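Local coordinates for putative sugar phosphate isomerase (Acidithiobacillus ferrooxidans, PDB 3L2H), which is a putative sugar phosphate isomerase of the cupin family that probably binds a metal ion, its reaction and substrate being unestablished, at residues 70-84 and 103-115. Sequence-based numbering, arbitrary orientation. Where two conformers were deposited one is given.
With EDO (1,2-ethanediol), chain O; EDO (1,2-ethanediol), chain N.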
loop_
_atom_site.group_PDB
_atom_site.type_symbol
_atom_site.label_atom_id
_atom_site.label_comp_id
_atom_site.label_asym_id
_atom_site.label_seq_id
_atom_site.Cartn_x
_atom_site.Cartn_y
_atom_site.Cartn_z
ATOM N N GLU B 70 -1.653 -0.010 17.302
ATOM C CA GLU B 70 -1.138 0.836 18.362
ATOM C C GLU B 70 -0.713 -0.102 19.493
ATOM O O GLU B 70 -1.323 -1.157 19.649
ATOM C CB GLU B 70 -2.266 1.771 18.829
ATOM C CG GLU B 70 -1.948 2.699 19.881
ATOM C CD GLU B 70 -3.035 3.769 20.062
ATOM O OE1 GLU B 70 -4.274 3.515 19.908
ATOM O OE2 GLU B 70 -2.600 4.876 20.345
ATOM N N ALA B 71 0.269 0.296 20.295
ATOM C CA ALA B 71 0.666 -0.467 21.468
ATOM C C ALA B 71 1.272 0.444 22.523
ATOM O O ALA B 71 1.730 1.551 22.207
ATOM C CB ALA B 71 1.665 -1.576 21.087
ATOM N N VAL B 72 1.296 -0.034 23.773
ATOM C CA VAL B 72 1.806 0.732 24.910
ATOM C C VAL B 72 2.707 -0.143 25.746
ATOM O O VAL B 72 2.370 -1.296 26.014
ATOM C CB VAL B 72 0.683 1.293 25.796
ATOM C CG1 VAL B 72 1.282 2.110 26.978
ATOM C CG2 VAL B 72 -0.323 2.151 24.990
ATOM N N TYR B 73 3.878 0.364 26.145
ATOM C CA TYR B 73 4.782 -0.374 27.044
ATOM C C TYR B 73 5.063 0.513 28.247
ATOM O O TYR B 73 5.490 1.661 28.101
ATOM C CB TYR B 73 6.073 -0.838 26.340
ATOM C CG TYR B 73 6.987 -1.705 27.205
ATOM C CD1 TYR B 73 6.806 -3.071 27.258
ATOM C CD2 TYR B 73 8.016 -1.164 27.960
ATOM C CE1 TYR B 73 7.613 -3.894 28.038
ATOM C CE2 TYR B 73 8.832 -1.994 28.765
ATOM C CZ TYR B 73 8.619 -3.359 28.791
ATOM O OH TYR B 73 9.406 -4.231 29.519
ATOM N N VAL B 74 4.736 0.023 29.429
ATOM C CA VAL B 74 4.825 0.854 30.640
ATOM C C VAL B 74 6.236 0.826 31.180
ATOM O O VAL B 74 6.761 -0.238 31.475
ATOM C CB VAL B 74 3.863 0.394 31.724
ATOM C CG1 VAL B 74 3.954 1.325 32.975
ATOM C CG2 VAL B 74 2.419 0.335 31.203
ATOM N N LEU B 75 6.844 2.001 31.310
ATOM C CA LEU B 75 8.193 2.128 31.848
ATOM C C LEU B 75 8.189 2.398 33.347
ATOM O O LEU B 75 9.030 1.859 34.049
ATOM C CB LEU B 75 8.960 3.233 31.121
ATOM C CG LEU B 75 9.208 2.973 29.627
ATOM C CD1 LEU B 75 9.835 4.227 28.918
ATOM C CD2 LEU B 75 10.058 1.724 29.384
ATOM N N SER B 76 7.301 3.267 33.832
ATOM C CA SER B 76 7.226 3.492 35.282
ATOM C C SER B 76 5.882 4.035 35.675
ATOM O O SER B 76 5.115 4.548 34.835
ATOM C CB SER B 76 8.314 4.444 35.797
ATOM O OG SER B 76 8.139 5.744 35.327
ATOM N N GLY B 77 5.613 3.913 36.970
ATOM C CA GLY B 77 4.347 4.280 37.552
ATOM C C GLY B 77 3.237 3.285 37.241
ATOM O O GLY B 77 3.491 2.214 36.675
ATOM N N LYS B 78 2.006 3.677 37.576
ATOM C CA LYS B 78 0.833 2.821 37.469
ATOM C C LYS B 78 -0.326 3.528 36.821
ATOM O O LYS B 78 -0.428 4.731 36.886
ATOM C CB LYS B 78 0.414 2.371 38.865
ATOM C CG LYS B 78 1.479 1.571 39.590
ATOM C CD LYS B 78 1.072 1.210 41.003
ATOM C CE LYS B 78 1.962 0.068 41.583
ATOM N NZ LYS B 78 1.745 -0.126 43.088
ATOM N N GLY B 79 -1.212 2.758 36.192
ATOM C CA GLY B 79 -2.373 3.325 35.525
ATOM C C GLY B 79 -3.536 2.371 35.536
ATOM O O GLY B 79 -3.431 1.259 36.039
ATOM N N THR B 80 -4.645 2.814 34.964
ATOM C CA THR B 80 -5.831 1.995 34.825
ATOM C C THR B 80 -6.172 1.984 33.356
ATOM O O THR B 80 -6.383 3.040 32.753
ATOM C CB THR B 80 -6.983 2.571 35.592
ATOM O OG1 THR B 80 -6.654 2.562 36.981
ATOM C CG2 THR B 80 -8.293 1.766 35.323
ATOM N N LEU B 81 -6.180 0.785 32.779
ATOM C CA LEU B 81 -6.473 0.594 31.365
ATOM C C LEU B 81 -7.956 0.252 31.221
ATOM O O LEU B 81 -8.416 -0.676 31.844
ATOM C CB LEU B 81 -5.583 -0.543 30.834
ATOM C CG LEU B 81 -5.899 -1.130 29.449
ATOM C CD1 LEU B 81 -5.782 -0.013 28.349
ATOM C CD2 LEU B 81 -5.009 -2.322 29.147
ATOM N N THR B 82 -8.710 1.043 30.446
ATOM C CA THR B 82 -10.067 0.713 30.086
ATOM C C THR B 82 -10.069 0.177 28.666
ATOM O O THR B 82 -9.558 0.835 27.771
ATOM C CB THR B 82 -10.989 1.960 30.175
ATOM O OG1 THR B 82 -11.017 2.386 31.532
ATOM C CG2 THR B 82 -12.409 1.690 29.692
HETATM N N MSE B 83 -10.626 -1.019 28.477
HETATM C CA MSE B 83 -10.817 -1.613 27.158
HETATM C C MSE B 83 -12.220 -2.135 27.087
HETATM O O MSE B 83 -12.617 -2.945 27.906
HETATM C CB MSE B 83 -9.840 -2.763 26.868
HETATM C CG MSE B 83 -8.423 -2.349 26.816
HETATM SE SE MSE B 83 -7.215 -3.847 26.272
HETATM C CE MSE B 83 -7.309 -4.906 27.931
ATOM N N GLU B 84 -12.987 -1.656 26.100
ATOM C CA GLU B 84 -14.409 -1.985 25.999
ATOM C C GLU B 84 -15.066 -1.794 27.379
ATOM O O GLU B 84 -14.955 -0.719 27.949
ATOM C CB GLU B 84 -14.578 -3.381 25.411
ATOM C CG GLU B 84 -13.988 -3.496 23.992
ATOM C CD GLU B 84 -14.802 -2.699 22.965
ATOM O OE1 GLU B 84 -16.060 -2.779 23.018
ATOM O OE2 GLU B 84 -14.210 -1.988 22.132
ATOM N N ALA B 103 -10.388 -3.425 20.075
ATOM C CA ALA B 103 -10.956 -2.920 21.312
ATOM C C ALA B 103 -10.728 -1.413 21.456
ATOM O O ALA B 103 -9.600 -0.943 21.279
ATOM C CB ALA B 103 -10.333 -3.638 22.481
ATOM N N ALA B 104 -11.778 -0.664 21.770
ATOM C CA ALA B 104 -11.627 0.751 22.150
ATOM C C ALA B 104 -10.907 0.814 23.499
ATOM O O ALA B 104 -11.140 -0.029 24.361
ATOM C CB ALA B 104 -13.006 1.437 22.220
ATOM N N HIS B 105 -10.054 1.804 23.693
ATOM C CA HIS B 105 -9.347 1.949 24.944
ATOM C C HIS B 105 -8.977 3.361 25.288
ATOM O O HIS B 105 -8.916 4.245 24.422
ATOM C CB HIS B 105 -8.028 1.127 24.900
ATOM C CG HIS B 105 -6.835 1.921 24.486
ATOM N ND1 HIS B 105 -6.492 2.118 23.169
ATOM C CD2 HIS B 105 -5.907 2.583 25.228
ATOM C CE1 HIS B 105 -5.404 2.882 23.117
ATOM N NE2 HIS B 105 -5.019 3.160 24.359
ATOM N N SER B 106 -8.691 3.541 26.574
ATOM C CA SER B 106 -7.996 4.688 27.087
ATOM C C SER B 106 -7.244 4.246 28.356
ATOM O O SER B 106 -7.525 3.209 28.921
ATOM C CB SER B 106 -8.932 5.870 27.389
ATOM O OG SER B 106 -9.944 5.500 28.320
ATOM N N ILE B 107 -6.267 5.046 28.762
ATOM C CA ILE B 107 -5.528 4.843 29.996
ATOM C C ILE B 107 -5.635 6.090 30.879
ATOM O O ILE B 107 -5.517 7.226 30.383
ATOM C CB ILE B 107 -4.036 4.563 29.712
ATOM C CG1 ILE B 107 -3.862 3.191 29.059
ATOM C CG2 ILE B 107 -3.159 4.626 31.008
ATOM C CD1 ILE B 107 -2.523 2.995 28.293
ATOM N N SER B 108 -5.909 5.857 32.166
ATOM C CA SER B 108 -5.939 6.885 33.189
ATOM C C SER B 108 -4.780 6.687 34.154
ATOM O O SER B 108 -4.368 5.553 34.420
ATOM C CB SER B 108 -7.236 6.816 33.997
ATOM O OG SER B 108 -8.375 7.140 33.212
ATOM N N ASN B 109 -4.235 7.789 34.648
ATOM C CA ASN B 109 -3.286 7.717 35.751
ATOM C C ASN B 109 -4.033 8.113 37.011
ATOM O O ASN B 109 -4.234 9.298 37.258
ATOM C CB ASN B 109 -2.055 8.610 35.550
ATOM C CG ASN B 109 -1.084 8.508 36.698
ATOM O OD1 ASN B 109 -1.349 7.789 37.664
ATOM N ND2 ASN B 109 0.029 9.256 36.634
ATOM N N ASP B 110 -4.492 7.129 37.773
ATOM C CA ASP B 110 -5.168 7.405 39.028
ATOM C C ASP B 110 -4.254 7.053 40.216
ATOM O O ASP B 110 -4.743 6.865 41.318
ATOM C CB ASP B 110 -6.541 6.674 39.131
ATOM C CG ASP B 110 -7.541 7.125 38.059
ATOM O OD1 ASP B 110 -7.648 8.353 37.802
ATOM O OD2 ASP B 110 -8.249 6.265 37.477
ATOM N N GLY B 111 -2.943 6.964 39.971
ATOM C CA GLY B 111 -1.953 6.712 41.000
ATOM C C GLY B 111 -1.383 8.011 41.546
ATOM O O GLY B 111 -1.961 9.074 41.352
ATOM N N THR B 112 -0.237 7.921 42.213
ATOM C CA THR B 112 0.399 9.073 42.837
ATOM C C THR B 112 1.741 9.493 42.225
ATOM O O THR B 112 2.325 10.495 42.636
ATOM C CB THR B 112 0.633 8.777 44.349
ATOM O OG1 THR B 112 1.376 7.559 44.478
ATOM C CG2 THR B 112 -0.662 8.629 45.054
ATOM N N GLU B 113 2.266 8.728 41.279
ATOM C CA GLU B 113 3.493 9.133 40.599
ATOM C C GLU B 113 3.182 9.256 39.113
ATOM O O GLU B 113 2.151 8.789 38.642
ATOM C CB GLU B 113 4.647 8.153 40.864
ATOM C CG GLU B 113 4.544 6.828 40.150
ATOM C CD GLU B 113 5.617 5.821 40.576
ATOM O OE1 GLU B 113 6.767 5.831 40.034
ATOM O OE2 GLU B 113 5.254 4.961 41.410
ATOM N N THR B 114 4.074 9.895 38.381
ATOM C CA THR B 114 3.896 10.050 36.945
ATOM C C THR B 114 3.829 8.693 36.274
ATOM O O THR B 114 4.612 7.807 36.603
ATOM C CB THR B 114 5.101 10.814 36.333
ATOM O OG1 THR B 114 5.310 12.000 37.112
ATOM C CG2 THR B 114 4.862 11.132 34.820
ATOM N N LEU B 115 2.940 8.557 35.298
ATOM C CA LEU B 115 2.868 7.330 34.494
ATOM C C LEU B 115 3.690 7.572 33.263
ATOM O O LEU B 115 3.399 8.520 32.519
ATOM C CB LEU B 115 1.427 6.990 34.173
ATOM C CG LEU B 115 1.147 5.843 33.200
ATOM C CD1 LEU B 115 1.757 4.515 33.681
ATOM C CD2 LEU B 115 -0.371 5.670 32.999
HETATM C C1 EDO O . -3.574 3.729 38.571
HETATM O O1 EDO O . -4.659 4.331 37.864
HETATM C C2 EDO O . -3.930 3.590 40.047
HETATM O O2 EDO O . -3.231 2.465 40.558
HETATM C C1 EDO N . -2.442 6.249 23.455
HETATM O O1 EDO N . -3.400 5.972 22.411
HETATM C C2 EDO N . -2.414 5.125 24.462
HETATM O O2 EDO N . -3.576 5.268 25.307
HETATM O O HOH W 1 7.095 7.263 37.358
HETATM O O HOH W 2 7.412 2.835 38.906
HETATM O O HOH W 3 1.127 6.266 38.682
#
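H105 meets strand 79-83 at its base and strand 70-76, in the other sheet, at its tip. H105 CB lies 3.3 Å from T82 O and also touches CG of M83, a selenomethionine. Further out, CD2 sits beside the L81 methyl CD1, obliquely to the ring. H105 ND1 has E70 OE1 as its nearest neighbour across the contact, and H105 CE1 comes within 3.5 Å of the same oxygen, near the ring plane, with carboxylate and imidazole turned 80° apart. H105 NE2 shares a 2.7 Å hydrogen bond with O2 of a 1,2-ethanediol, probably from the crystallisation liquor. E70 reaches the ring edge with its chain extended, CG anti to the backbone N (chi1 -180°). H63 adds a hydrogen bond to E70 OE1 and a ring contact to H105, so histidines and a glutamate gather inside the cupin beta-barrel, consistent with this family's metal site; H105 exemplifies a residue rooted in one strand pair whose tip serves a site between sheets. Its strand, 105-108, pairs antiparallel with 79-83, T80-S108 and T82-S106 each exchanging two backbone hydrogen bonds. I107 CD1 meets V72 CG2 tip to tip at 4.1 Å. E84 bends back at chi2 (-69°), and E84 OE2 accepts a hydrogen bond from A104 N, 2.8 Å away, on the carboxylate's anti side.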